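Local coordinates for Myo-inositol dehydrogenase (Corynebacterium glutamicum, PDB 3EUW), which probably oxidises myo-inositol at carbon 2 with NAD+ as the hydride acceptor, as a tetrameric member of the Gfo/Idh/MocA oxidoreductase family, at residues 312-315 with 316-320. Residues are numbered along the deposited sequence; the frame is centred on the assembly and turned at random.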
ATOM      1  N   ILE A 312     -35.655   6.815   9.916  1.00 16.19           N
ATOM      2  CA  ILE A 312     -35.078   5.560  10.369  1.00 16.51           C
ATOM      3  C   ILE A 312     -33.656   5.723  10.912  1.00 16.61           C
ATOM      4  O   ILE A 312     -33.259   5.036  11.855  1.00 16.48           O
ATOM      5  CB  ILE A 312     -35.091   4.518   9.232  1.00 16.96           C
ATOM      6  CG1 ILE A 312     -36.533   4.317   8.745  1.00 19.21           C
ATOM      7  CG2 ILE A 312     -34.526   3.197   9.723  1.00 13.93           C
ATOM      8  CD1 ILE A 312     -36.663   3.439   7.506  1.00 19.95           C
ATOM      9  N   ALA A 313     -32.893   6.637  10.322  1.00 16.12           N
ATOM     10  CA  ALA A 313     -31.535   6.867  10.782  1.00 15.20           C
ATOM     11  C   ALA A 313     -31.584   7.362  12.222  1.00 14.90           C
ATOM     12  O   ALA A 313     -30.789   6.930  13.058  1.00 16.67           O
ATOM     13  CB  ALA A 313     -30.840   7.876   9.897  1.00 14.81           C
ATOM     14  N   LEU A 314     -32.532   8.247  12.516  1.00 13.56           N
ATOM     15  CA  LEU A 314     -32.657   8.777  13.872  1.00 14.11           C
ATOM     16  C   LEU A 314     -33.160   7.687  14.804  1.00 13.80           C
ATOM     17  O   LEU A 314     -32.690   7.557  15.938  1.00 14.98           O
ATOM     18  CB  LEU A 314     -33.606   9.988  13.910  1.00 13.17           C
ATOM     19  CG  LEU A 314     -33.908  10.545  15.312  1.00 16.65           C
ATOM     20  CD1 LEU A 314     -32.595  11.002  15.962  1.00 17.33           C
ATOM     21  CD2 LEU A 314     -34.905  11.719  15.240  1.00 13.08           C
ATOM     22  N   GLU A 315     -34.115   6.896  14.331  1.00 14.51           N
ATOM     23  CA  GLU A 315     -34.646   5.809  15.155  1.00 16.26           C
ATOM     24  C   GLU A 315     -33.541   4.815  15.521  1.00 15.18           C
ATOM     25  O   GLU A 315     -33.510   4.303  16.640  1.00 16.52           O
ATOM     26  CB  GLU A 315     -35.791   5.075  14.434  1.00 16.88           C
ATOM     27  CG  GLU A 315     -37.026   5.932  14.170  1.00 18.66           C
ATOM     28  CD  GLU A 315     -38.106   5.202  13.367  1.00 23.56           C
ATOM     29  OE1 GLU A 315     -37.782   4.535  12.363  1.00 26.14           O
ATOM     30  OE2 GLU A 315     -39.293   5.303  13.727  1.00 25.28           O
ATOM     31  N   LEU A 316     -32.643   4.535  14.582  1.00 14.35           N
ATOM     32  CA  LEU A 316     -31.545   3.611  14.840  1.00 14.39           C
ATOM     33  C   LEU A 316     -30.629   4.260  15.872  1.00 14.56           C
ATOM     34  O   LEU A 316     -30.159   3.604  16.805  1.00 14.13           O
ATOM     35  CB  LEU A 316     -30.758   3.313  13.556  1.00 14.37           C
ATOM     36  CG  LEU A 316     -31.420   2.446  12.474  1.00 16.46           C
ATOM     37  CD1 LEU A 316     -30.440   2.237  11.312  1.00 17.25           C
ATOM     38  CD2 LEU A 316     -31.825   1.096  13.052  1.00 16.40           C
ATOM     39  N   ALA A 317     -30.379   5.558  15.715  1.00 13.64           N
ATOM     40  CA  ALA A 317     -29.521   6.245  16.673  1.00 13.26           C
ATOM     41  C   ALA A 317     -30.174   6.181  18.063  1.00 13.63           C
ATOM     42  O   ALA A 317     -29.494   5.960  19.064  1.00 14.18           O
ATOM     43  CB  ALA A 317     -29.286   7.696  16.247  1.00  8.62           C
ATOM     44  N   ASN A 318     -31.492   6.358  18.128  1.00 12.34           N
ATOM     45  CA  ASN A 318     -32.164   6.295  19.427  1.00 14.23           C
ATOM     46  C   ASN A 318     -32.061   4.880  19.987  1.00 14.19           C
ATOM     47  O   ASN A 318     -31.865   4.693  21.191  1.00 13.42           O
ATOM     48  CB  ASN A 318     -33.635   6.725  19.319  1.00 13.27           C
ATOM     49  CG  ASN A 318     -33.787   8.220  19.088  1.00 12.94           C
ATOM     50  OD1 ASN A 318     -32.895   8.992  19.422  1.00 14.25           O
ATOM     51  ND2 ASN A 318     -34.924   8.633  18.536  1.00 14.24           N
ATOM     52  N   ALA A 319     -32.171   3.880  19.114  1.00 12.41           N
ATOM     53  CA  ALA A 319     -32.068   2.502  19.565  1.00 11.49           C
ATOM     54  C   ALA A 319     -30.666   2.260  20.109  1.00 11.14           C
ATOM     55  O   ALA A 319     -30.502   1.544  21.105  1.00 12.02           O
ATOM     56  CB  ALA A 319     -32.373   1.533  18.429  1.00  6.42           C
ATOM     57  N   CYS A 320     -29.663   2.865  19.468  1.00 10.94           N
ATOM     58  CA  CYS A 320     -28.269   2.725  19.900  1.00 11.77           C
ATOM     59  C   CYS A 320     -28.087   3.265  21.308  1.00 12.19           C
ATOM     60  O   CYS A 320     -27.547   2.578  22.172  1.00 14.53           O
ATOM     61  CB  CYS A 320     -27.306   3.476  18.973  1.00 11.83           C
ATOM     62  SG  CYS A 320     -26.961   2.694  17.389  1.00 15.14           S
TER
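Leu314 and Asn318 lie one turn apart on helix 307-326, and four consecutive i to i+4 backbone hydrogen bonds join the turn 312-315 to the residues that follow. Leu316 N donates to Ile312 O, Ala317 N to Ala313 O, Asn318 N to Leu314 O (2.8 Å) and Ala319 N to Glu315 O, the regular pattern of an alpha-helix.

Apolar contact between side chains is modest. Only the CG2 branch of Ile312 comes up to CG of Leu316, loosely at 4.2 Å, and the rest of the isoleucine runs away; partly exposed, it meets Arg183 of helix 169-185. Because Leu316 has CG beside its backbone N (chi1 -71°), its branch point also rests against the preceding turn, with CG 3.2 Å from Ile312 O. This buried leucine offers an apolar side chain to Val192 and Leu332. Ala313 and Ala319 leave only a methyl where Ile176 and Phe123, and Val192 and Leu332, come against the helix, while CB of buried Ala317 rests on the carbonyl oxygens of Ala313 and Leu314.

The mixed polar and apolar pair is Leu314 with Asn318, whose side chains cross at a slant. The amide lies near the leucine carbonyl, Asn318 CG being 3.4 Å from Leu314 O. With its CG anti to N (chi1 175°), Leu314 sits more loosely beside the amide, CG 3.9 Å from Asn318 ND2 and CD1 4.0 Å from Asn318 OD1. That oxygen accepts a hydrogen bond from Arg172 NE, so asparagine suits this partly exposed place. Glu315, also partly exposed, extends its carboxylate toward a weak, long ion pair with Arg106.

The turn lies among helix 102-112 of the Rossmann part, whose Ile102 meets Leu314, Glu315 and Asn318, helix 169-185, and strand 189-197 of the mixed sheet.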